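Local coordinates for glycoside hydrolase, GH17 family (PDB 6FCG), which probably cleaves internal beta-1,3-glucosidic bonds of the algal storage glucan laminarin, as an endo-acting laminarinase of family GH17, at residues Y243-T248 and G307-S312; I253-F258 and E418-K423; T324-E329 and K378-L383. All coordinates share one frame; numbering follows the deposited sequence.

Contact 1 of 3, residues Y243-T248 and G307-S312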
loop_
_atom_site.group_PDB
_atom_site.type_symbol
_atom_site.label_atom_id
_atom_site.label_comp_id
_atom_site.label_asym_id
_atom_site.label_seq_id
_atom_site.Cartn_x
_atom_site.Cartn_y
_atom_site.Cartn_z
ATOM N N TYR A 243 12.229 -27.257 5.834
ATOM C CA TYR A 243 10.892 -26.708 5.572
ATOM C C TYR A 243 10.809 -25.772 4.373
ATOM O O TYR A 243 10.717 -24.560 4.521
ATOM C CB TYR A 243 10.357 -26.014 6.833
ATOM C CG TYR A 243 9.550 -26.927 7.755
ATOM C CD1 TYR A 243 8.221 -27.216 7.471
ATOM C CD2 TYR A 243 10.131 -27.496 8.899
ATOM C CE1 TYR A 243 7.485 -28.041 8.295
ATOM C CE2 TYR A 243 9.411 -28.330 9.738
ATOM C CZ TYR A 243 8.090 -28.603 9.433
ATOM O OH TYR A 243 7.329 -29.397 10.244
ATOM N N PRO A 244 10.826 -26.345 3.159
ATOM C CA PRO A 244 10.608 -25.540 1.955
ATOM C C PRO A 244 9.346 -24.661 2.038
ATOM O O PRO A 244 9.406 -23.511 1.598
ATOM C CB PRO A 244 10.486 -26.588 0.825
ATOM C CG PRO A 244 10.984 -27.859 1.374
ATOM C CD PRO A 244 11.295 -27.710 2.830
ATOM N N MET A 245 8.230 -25.189 2.564
ATOM C CA MET A 245 6.978 -24.419 2.606
ATOM C C MET A 245 7.208 -23.056 3.231
ATOM O O MET A 245 6.822 -22.044 2.692
ATOM C CB MET A 245 5.884 -25.144 3.375
ATOM C CG MET A 245 4.508 -24.510 3.192
ATOM S SD MET A 245 3.571 -24.320 4.716
ATOM C CE MET A 245 4.543 -23.164 5.654
ATOM N N HIS A 246 7.873 -23.041 4.376
ATOM C CA HIS A 246 8.202 -21.786 5.035
ATOM C C HIS A 246 9.111 -20.913 4.196
ATOM O O HIS A 246 8.948 -19.708 4.191
ATOM C CB HIS A 246 8.816 -22.048 6.411
ATOM C CG HIS A 246 7.812 -22.517 7.405
ATOM N ND1 HIS A 246 7.804 -23.792 7.929
ATOM C CD2 HIS A 246 6.739 -21.892 7.930
ATOM C CE1 HIS A 246 6.788 -23.919 8.764
ATOM N NE2 HIS A 246 6.127 -22.777 8.782
ATOM N N ASP A 247 10.079 -21.521 3.523
ATOM C CA ASP A 247 10.996 -20.771 2.711
ATOM C C ASP A 247 10.367 -20.204 1.442
ATOM O O ASP A 247 10.882 -19.225 0.911
ATOM C CB ASP A 247 12.280 -21.575 2.437
ATOM C CG ASP A 247 13.195 -21.661 3.664
ATOM O OD1 ASP A 247 13.012 -20.880 4.619
ATOM O OD2 ASP A 247 14.135 -22.484 3.674
ATOM N N THR A 248 9.205 -20.689 1.009
ATOM C CA THR A 248 8.447 -19.964 -0.046
ATOM C C THR A 248 8.167 -18.477 0.301
ATOM O O THR A 248 7.895 -17.666 -0.603
ATOM C CB THR A 248 7.093 -20.576 -0.406
ATOM O OG1 THR A 248 6.193 -20.507 0.712
ATOM C CG2 THR A 248 7.263 -21.988 -0.869
ATOM N N GLY A 307 6.982 -30.698 6.364
ATOM C CA GLY A 307 5.554 -30.642 6.120
ATOM C C GLY A 307 5.132 -29.458 5.274
ATOM O O GLY A 307 5.894 -28.536 5.056
ATOM N N TRP A 308 3.899 -29.507 4.788
ATOM C CA TRP A 308 3.354 -28.488 3.898
ATOM C C TRP A 308 1.860 -28.291 4.203
ATOM O O TRP A 308 1.054 -29.154 3.916
ATOM C CB TRP A 308 3.558 -28.955 2.457
ATOM C CG TRP A 308 3.409 -27.924 1.438
ATOM C CD1 TRP A 308 2.234 -27.355 1.008
ATOM C CD2 TRP A 308 4.444 -27.327 0.677
ATOM N NE1 TRP A 308 2.486 -26.438 0.026
ATOM C CE2 TRP A 308 3.838 -26.386 -0.188
ATOM C CE3 TRP A 308 5.823 -27.478 0.642
ATOM C CZ2 TRP A 308 4.563 -25.618 -1.082
ATOM C CZ3 TRP A 308 6.551 -26.711 -0.239
ATOM C CH2 TRP A 308 5.918 -25.791 -1.095
ATOM N N ALA A 309 1.509 -27.153 4.795
ATOM C CA ALA A 309 0.163 -26.938 5.281
ATOM C C ALA A 309 -0.856 -26.776 4.175
ATOM O O ALA A 309 -0.532 -26.320 3.062
ATOM C CB ALA A 309 0.146 -25.751 6.205
ATOM N N SER A 310 -2.090 -27.166 4.460
ATOM C CA SER A 310 -3.180 -27.111 3.490
ATOM C C SER A 310 -3.926 -25.782 3.504
ATOM O O SER A 310 -4.787 -25.561 2.649
ATOM C CB SER A 310 -4.179 -28.231 3.737
ATOM O OG SER A 310 -4.829 -28.090 4.990
ATOM N N PHE A 311 -3.610 -24.897 4.445
ATOM C CA PHE A 311 -4.249 -23.595 4.485
ATOM C C PHE A 311 -3.387 -22.574 5.210
ATOM O O PHE A 311 -2.705 -22.925 6.155
ATOM C CB PHE A 311 -5.631 -23.695 5.165
ATOM C CG PHE A 311 -6.429 -22.448 5.075
ATOM C CD1 PHE A 311 -7.211 -22.194 3.963
ATOM C CD2 PHE A 311 -6.364 -21.490 6.071
ATOM C CE1 PHE A 311 -7.937 -21.006 3.848
ATOM C CE2 PHE A 311 -7.093 -20.296 5.970
ATOM C CZ PHE A 311 -7.882 -20.059 4.853
ATOM N N SER A 312 -3.432 -21.309 4.764
ATOM C CA SER A 312 -2.781 -20.197 5.470
ATOM C C SER A 312 -3.473 -18.884 5.173
ATOM O O SER A 312 -3.689 -18.545 4.014
ATOM C CB SER A 312 -1.313 -20.031 5.047
ATOM O OG SER A 312 -0.712 -18.895 5.696
HETATM O O HOH W 1 8.056 -27.923 3.444
#

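Contact 2 of 3, residues I253-F258 and E418-K423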
loop_
_atom_site.group_PDB
_atom_site.type_symbol
_atom_site.label_atom_id
_atom_site.label_comp_id
_atom_site.label_asym_id
_atom_site.label_seq_id
_atom_site.Cartn_x
_atom_site.Cartn_y
_atom_site.Cartn_z
ATOM N N ILE A 253 13.787 -17.884 -3.495
ATOM C CA ILE A 253 14.485 -17.896 -4.797
ATOM C C ILE A 253 14.167 -19.153 -5.635
ATOM O O ILE A 253 14.183 -19.097 -6.859
ATOM C CB ILE A 253 16.006 -17.639 -4.667
ATOM C CG1 ILE A 253 16.370 -16.187 -4.226
ATOM C CG2 ILE A 253 16.733 -17.870 -5.991
ATOM C CD1 ILE A 253 15.556 -15.498 -3.125
ATOM N N PHE A 254 13.793 -20.244 -4.974
ATOM C CA PHE A 254 13.420 -21.532 -5.610
ATOM C C PHE A 254 11.943 -21.641 -6.008
ATOM O O PHE A 254 11.543 -22.576 -6.695
ATOM C CB PHE A 254 13.754 -22.693 -4.631
ATOM C CG PHE A 254 12.756 -22.845 -3.514
ATOM C CD1 PHE A 254 11.628 -23.650 -3.680
ATOM C CD2 PHE A 254 12.900 -22.145 -2.321
ATOM C CE1 PHE A 254 10.688 -23.771 -2.673
ATOM C CE2 PHE A 254 11.952 -22.260 -1.311
ATOM C CZ PHE A 254 10.850 -23.077 -1.488
ATOM N N TRP A 255 11.123 -20.712 -5.532
ATOM C CA TRP A 255 9.662 -20.855 -5.584
ATOM C C TRP A 255 9.051 -19.912 -6.615
ATOM O O TRP A 255 9.190 -18.692 -6.512
ATOM C CB TRP A 255 9.081 -20.544 -4.204
ATOM C CG TRP A 255 7.600 -20.618 -4.120
ATOM C CD1 TRP A 255 6.756 -19.582 -3.903
ATOM C CD2 TRP A 255 6.799 -21.771 -4.258
ATOM N NE1 TRP A 255 5.486 -20.017 -3.908
ATOM C CE2 TRP A 255 5.481 -21.367 -4.126
ATOM C CE3 TRP A 255 7.069 -23.111 -4.498
ATOM C CZ2 TRP A 255 4.409 -22.260 -4.210
ATOM C CZ3 TRP A 255 6.015 -23.996 -4.583
ATOM C CH2 TRP A 255 4.705 -23.569 -4.448
ATOM N N GLY A 256 8.389 -20.490 -7.602
ATOM C CA GLY A 256 7.651 -19.730 -8.575
ATOM C C GLY A 256 7.401 -20.473 -9.865
ATOM O O GLY A 256 7.651 -21.673 -9.978
ATOM N N VAL A 257 6.830 -19.739 -10.815
ATOM C CA VAL A 257 6.742 -20.156 -12.214
ATOM C C VAL A 257 7.715 -19.233 -12.930
ATOM O O VAL A 257 7.553 -18.003 -12.883
ATOM C CB VAL A 257 5.310 -19.992 -12.750
ATOM C CG1 VAL A 257 5.220 -20.441 -14.193
ATOM C CG2 VAL A 257 4.349 -20.810 -11.907
ATOM N N PHE A 258 8.738 -19.825 -13.555
ATOM C CA PHE A 258 9.893 -19.074 -14.104
ATOM C C PHE A 258 9.935 -19.164 -15.624
ATOM O O PHE A 258 9.735 -20.241 -16.210
ATOM C CB PHE A 258 11.221 -19.606 -13.534
ATOM C CG PHE A 258 11.396 -19.407 -12.030
ATOM C CD1 PHE A 258 12.008 -18.257 -11.530
ATOM C CD2 PHE A 258 10.984 -20.381 -11.134
ATOM C CE1 PHE A 258 12.186 -18.080 -10.163
ATOM C CE2 PHE A 258 11.150 -20.208 -9.781
ATOM C CZ PHE A 258 11.760 -19.056 -9.288
ATOM N N GLU A 418 -4.491 -22.000 -6.074
ATOM C CA GLU A 418 -3.859 -20.963 -6.873
ATOM C C GLU A 418 -2.508 -21.440 -7.371
ATOM O O GLU A 418 -1.924 -22.346 -6.800
ATOM C CB GLU A 418 -3.718 -19.689 -6.049
ATOM C CG GLU A 418 -5.069 -19.180 -5.544
ATOM C CD GLU A 418 -5.032 -17.783 -4.973
ATOM O OE1 GLU A 418 -5.612 -17.637 -3.883
ATOM O OE2 GLU A 418 -4.433 -16.862 -5.563
ATOM N N LEU A 419 -2.032 -20.837 -8.458
ATOM C CA LEU A 419 -0.692 -21.130 -8.983
ATOM C C LEU A 419 0.385 -20.366 -8.231
ATOM O O LEU A 419 0.120 -19.319 -7.649
ATOM C CB LEU A 419 -0.563 -20.820 -10.480
ATOM C CG LEU A 419 -1.251 -21.889 -11.330
ATOM C CD1 LEU A 419 -2.592 -21.384 -11.822
ATOM C CD2 LEU A 419 -0.388 -22.283 -12.506
ATOM N N PRO A 420 1.624 -20.886 -8.264
ATOM C CA PRO A 420 2.710 -20.119 -7.674
ATOM C C PRO A 420 2.896 -18.787 -8.409
ATOM O O PRO A 420 2.514 -18.669 -9.564
ATOM C CB PRO A 420 3.923 -21.022 -7.860
ATOM C CG PRO A 420 3.378 -22.399 -8.072
ATOM C CD PRO A 420 2.055 -22.223 -8.725
ATOM N N PRO A 421 3.469 -17.788 -7.736
ATOM C CA PRO A 421 3.647 -16.523 -8.403
ATOM C C PRO A 421 4.647 -16.631 -9.562
ATOM O O PRO A 421 5.619 -17.384 -9.491
ATOM C CB PRO A 421 4.183 -15.614 -7.284
ATOM C CG PRO A 421 4.900 -16.534 -6.364
ATOM C CD PRO A 421 4.140 -17.827 -6.417
ATOM N N VAL A 422 4.387 -15.860 -10.616
ATOM C CA VAL A 422 5.279 -15.742 -11.762
ATOM C C VAL A 422 6.535 -14.930 -11.380
ATOM O O VAL A 422 6.426 -13.912 -10.722
ATOM C CB VAL A 422 4.533 -15.082 -12.946
ATOM C CG1 VAL A 422 5.509 -14.654 -14.050
ATOM C CG2 VAL A 422 3.476 -16.043 -13.490
ATOM N N LYS A 423 7.723 -15.436 -11.724
ATOM C CA LYS A 423 8.990 -14.697 -11.470
ATOM C C LYS A 423 9.835 -14.602 -12.746
ATOM O O LYS A 423 9.745 -15.410 -13.662
ATOM C CB LYS A 423 9.812 -15.285 -10.316
ATOM C CG LYS A 423 9.018 -15.347 -9.035
ATOM C CD LYS A 423 9.852 -15.333 -7.765
ATOM C CE LYS A 423 8.923 -15.613 -6.591
ATOM N NZ LYS A 423 9.615 -15.762 -5.296
#

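Contact 3 of 3, residues T324-E329 and K378-L383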
loop_
_atom_site.group_PDB
_atom_site.type_symbol
_atom_site.label_atom_id
_atom_site.label_comp_id
_atom_site.label_asym_id
_atom_site.label_seq_id
_atom_site.Cartn_x
_atom_site.Cartn_y
_atom_site.Cartn_z
ATOM N N THR A 324 -0.012 -22.879 0.226
ATOM C CA THR A 324 -0.866 -23.739 1.002
ATOM C C THR A 324 -2.216 -24.096 0.359
ATOM O O THR A 324 -3.017 -23.224 0.089
ATOM C CB THR A 324 -1.167 -23.102 2.354
ATOM O OG1 THR A 324 -1.731 -21.802 2.163
ATOM C CG2 THR A 324 0.100 -22.993 3.160
ATOM N N ASP A 325 -2.423 -25.398 0.150
ATOM C CA ASP A 325 -3.707 -26.016 -0.214
ATOM C C ASP A 325 -3.506 -27.537 -0.194
ATOM O O ASP A 325 -2.360 -28.002 -0.176
ATOM C CB ASP A 325 -4.224 -25.531 -1.588
ATOM C CG ASP A 325 -3.248 -25.825 -2.716
ATOM O OD1 ASP A 325 -3.056 -27.027 -3.020
ATOM O OD2 ASP A 325 -2.692 -24.853 -3.303
ATOM N N GLU A 326 -4.587 -28.307 -0.253
ATOM C CA GLU A 326 -4.484 -29.756 -0.107
ATOM C C GLU A 326 -3.799 -30.471 -1.262
ATOM O O GLU A 326 -3.240 -31.578 -1.078
ATOM C CB GLU A 326 -5.846 -30.374 0.112
ATOM C CG GLU A 326 -6.461 -29.977 1.447
ATOM C CD GLU A 326 -7.797 -30.645 1.743
ATOM O OE1 GLU A 326 -8.125 -31.682 1.116
ATOM O OE2 GLU A 326 -8.520 -30.134 2.619
ATOM N N TYR A 327 -3.833 -29.855 -2.446
ATOM C CA TYR A 327 -3.222 -30.441 -3.639
ATOM C C TYR A 327 -1.703 -30.357 -3.558
ATOM O O TYR A 327 -0.992 -31.341 -3.780
ATOM C CB TYR A 327 -3.751 -29.742 -4.901
ATOM C CG TYR A 327 -3.276 -30.311 -6.225
ATOM C CD1 TYR A 327 -3.468 -31.657 -6.540
ATOM C CD2 TYR A 327 -2.699 -29.497 -7.191
ATOM C CE1 TYR A 327 -3.063 -32.179 -7.765
ATOM C CE2 TYR A 327 -2.299 -30.010 -8.419
ATOM C CZ TYR A 327 -2.488 -31.347 -8.699
ATOM O OH TYR A 327 -2.091 -31.842 -9.906
ATOM N N LYS A 328 -1.192 -29.175 -3.258
ATOM C CA LYS A 328 0.246 -29.017 -3.146
ATOM C C LYS A 328 0.787 -29.803 -1.965
ATOM O O LYS A 328 1.908 -30.276 -2.039
ATOM C CB LYS A 328 0.659 -27.550 -3.054
ATOM C CG LYS A 328 0.401 -26.800 -4.333
ATOM C CD LYS A 328 1.169 -25.505 -4.344
ATOM C CE LYS A 328 0.288 -24.270 -4.441
ATOM N NZ LYS A 328 -0.331 -23.860 -5.667
ATOM N N GLU A 329 0.003 -29.919 -0.890
ATOM C CA GLU A 329 0.386 -30.753 0.253
ATOM C C GLU A 329 0.575 -32.206 -0.169
ATOM O O GLU A 329 1.566 -32.850 0.211
ATOM C CB GLU A 329 -0.653 -30.694 1.380
ATOM C CG GLU A 329 -0.307 -31.599 2.550
ATOM C CD GLU A 329 -1.410 -31.710 3.560
ATOM O OE1 GLU A 329 -1.018 -31.606 4.713
ATOM O OE2 GLU A 329 -2.628 -31.923 3.236
ATOM N N LYS A 378 -11.697 -35.887 8.706
ATOM C CA LYS A 378 -11.786 -35.921 7.260
ATOM C C LYS A 378 -10.407 -36.091 6.615
ATOM O O LYS A 378 -9.426 -35.492 7.044
ATOM C CB LYS A 378 -12.432 -34.665 6.721
ATOM C CG LYS A 378 -13.891 -34.520 7.107
ATOM C CD LYS A 378 -14.658 -33.833 5.982
ATOM C CE LYS A 378 -16.161 -33.841 6.209
ATOM N NZ LYS A 378 -16.483 -32.971 7.370
ATOM N N ALA A 379 -10.326 -36.945 5.604
ATOM C CA ALA A 379 -9.086 -37.175 4.885
ATOM C C ALA A 379 -8.932 -36.107 3.813
ATOM O O ALA A 379 -9.777 -35.976 2.940
ATOM C CB ALA A 379 -9.088 -38.566 4.254
ATOM N N LYS A 380 -7.821 -35.379 3.874
ATOM C CA LYS A 380 -7.481 -34.388 2.858
ATOM C C LYS A 380 -7.055 -35.074 1.572
ATOM O O LYS A 380 -6.742 -36.273 1.569
ATOM C CB LYS A 380 -6.346 -33.487 3.340
ATOM C CG LYS A 380 -6.711 -32.605 4.524
ATOM C CD LYS A 380 -5.475 -31.956 5.109
ATOM C CE LYS A 380 -5.811 -31.093 6.321
ATOM N NZ LYS A 380 -4.609 -30.391 6.879
ATOM N N TYR A 381 -7.018 -34.304 0.496
ATOM C CA TYR A 381 -6.728 -34.806 -0.844
ATOM C C TYR A 381 -5.663 -35.891 -0.910
ATOM O O TYR A 381 -5.843 -36.922 -1.582
ATOM C CB TYR A 381 -6.345 -33.663 -1.795
ATOM C CG TYR A 381 -6.068 -34.166 -3.195
ATOM C CD1 TYR A 381 -7.108 -34.630 -4.006
ATOM C CD2 TYR A 381 -4.760 -34.237 -3.689
ATOM C CE1 TYR A 381 -6.858 -35.122 -5.276
ATOM C CE2 TYR A 381 -4.493 -34.726 -4.954
ATOM C CZ TYR A 381 -5.544 -35.166 -5.747
ATOM O OH TYR A 381 -5.287 -35.621 -7.020
ATOM N N VAL A 382 -4.556 -35.650 -0.210
ATOM C CA VAL A 382 -3.447 -36.605 -0.126
ATOM C C VAL A 382 -3.858 -38.059 0.155
ATOM O O VAL A 382 -3.212 -38.969 -0.370
ATOM C CB VAL A 382 -2.381 -36.116 0.890
ATOM C CG1 VAL A 382 -2.921 -36.045 2.311
ATOM C CG2 VAL A 382 -1.113 -36.952 0.831
ATOM N N LEU A 383 -4.903 -38.265 0.969
ATOM C CA LEU A 383 -5.384 -39.613 1.351
ATOM C C LEU A 383 -6.721 -40.068 0.748
ATOM O O LEU A 383 -7.236 -41.111 1.140
ATOM C CB LEU A 383 -5.516 -39.716 2.887
ATOM C CG LEU A 383 -4.282 -39.488 3.754
ATOM C CD1 LEU A 383 -4.595 -39.780 5.214
ATOM C CD2 LEU A 383 -3.116 -40.337 3.270
#

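Contact 1 of 3, residues Y243-T248 and G307-S312
Met-245 lies across one face of the Trp-308 indole, the two side chains crossing obliquely, and the rest of the contact is arranged round this pair. Trp-308 has CG anti to its backbone N (chi1 -164°), which brings the indole against Met-245 at the start of helix 244-250. Met-245 CG, likewise anti to its own backbone N, stands over the indole at 3.9 Å from the centroid of the five-membered ring, a CH-pi contact, while Met-245 CB sits 3.6 Å from Trp-308 CE3. Bends at chi2 and chi3 then carry the rest of the methionine away from the ring. Its sulfur makes an oblique Met-aromatic contact and takes a weak but nearly straight hydrogen bond, Ala-309 N to Met-245 SD, 3.5 Å at 165°; its methyl CE ends over a face of the His-246 ring.

Smaller groups meet the far part of the indole: Pro-244 CB comes in at the edge, 4.1 Å from Trp-308 CZ3, and Thr-248 CG2 approaches Trp-308 CH2 obliquely. The indole N-H turns elsewhere, to the carbonyl of Ala-323. Nearer the barrel, Tyr-243 CE1 lies 3.3 Å from Gly-307 N, and the Tyr-243 hydroxyl is hydrogen-bonded to Glu-305. One water joins the backbones, accepting from Met-245 N at 2.9 Å and donating to Gly-307 O at 2.8 Å.

Both segments follow neighbouring strands of the parallel sheet, 238-241 and 301-305. The arrangement is that of adjoining beta-alpha loops at the C-terminal strand ends of a TIM barrel, the end where glycoside hydrolases of this clan carry their substrate cleft.

Contact 2 of 3, residues I253-F258 and E418-K423
Val-257 O is the best-held polar atom, gripped by one hydrogen bond and one weaker contact. Lys-423 N donates to it at 2.8 Å, almost straight (171°) and in the carbonyl plane, and Val-422 CA adds a CA-H...O contact. On its other side Val-257 gives its N-H to Pro-421 O at 3.0 Å, this time from above the carbonyl plane. One residue thus straddles Val-422 with both its backbone groups, the pattern of parallel strands, here only two residues long.

Ahead of the strands, Pro-420 crosses the Trp-255 indole at about a right angle, its CB 3.8 Å above the ring plane and offset toward the rim. Pro-421 CD comes obliquely to within 3.6 Å of Trp-255 NE1, whose hydrogen bond goes to Ser-321 O. At the backbone angles of Gly-256 a side chain would run into the carbonyl oxygen of Trp-255. Lys-423 CB lies 3.7 Å from Phe-258 CE1, and the extended lysine chain ends in a weak hydrogen bond to Pro-252 O. Leu-419 packs against Leu-415 of the second subunit.

Neither proline has an N-H to offer, so the polar hold rests on Pro-421 O and Lys-423 N, while Pro-420 adds a CH-pi contact and Pro-421 further apolar contact with Trp-255.

Contact 3 of 3, residues T324-E329 and K378-L383
Tyr-381 N donates to Glu-326 OE1 at 2.9 Å and 159°, meeting the carboxylate from above its plane. The same oxygen also has a hydrogen bond with Thr-405 OG1, so two groups from later parts of the chain converge on it. Glu-326 reaches them with CG anti to its carbonyl carbon and an extended chain beyond, crossing Lys-380 at about a right angle; its OE2 lies 3.6 Å from Lys-380 CG. Glu-329 OE2 touches Lys-380 CD at 3.4 Å, but the charged ends stay beyond salt-bridge range: Lys-380 NZ is engaged by Asp-354, Gly-371 O and Ser-310 OG. Asp-325 is the N-cap of helix 326-342, its OD1 accepting from Lys-328 N at 2.9 Å.

Outward of these bonds, the edge of Tyr-327 is turned toward the face of Tyr-381 in an offset edge-to-face pair, planes at 65° and centroids 5.7 Å apart. The contact fastens the loop before helix 384-388 onto the start of helix 326-342, the helix after barrel strand 301-305, and helix 410-416 packs on Glu-326 and Tyr-381. With an alanine in place of Glu-326, Tyr-381 N and Thr-405 OG1 would both lose this partner, which would probably loosen the 378-383 loop. The chemistry is thus that of buried carboxylates at a helix start, with Glu-326 held by neutral groups and Glu-329 likely to feel the lysine charge only at a distance.

Contacts 1 and 3 are buried, about 12 and 17 Å from the chain centre to their own centres; contact 2, at about 25 Å, is only partly buried and reaches the second subunit. The start of helix 326-342 is part of contact 3 and also touches contact 1, and helix 266-294 packs against all three. Contact 2 backs onto contact 1 where Trp-255 and Phe-254 pack on Thr-248, and meets contact 3 through Lys-328. Their chemistry differs accordingly: sulfur, indole and a bridging water beside the barrel, a carboxylate taking a backbone N-H farther out, at the helix start, and strand pairing with prolines at the periphery.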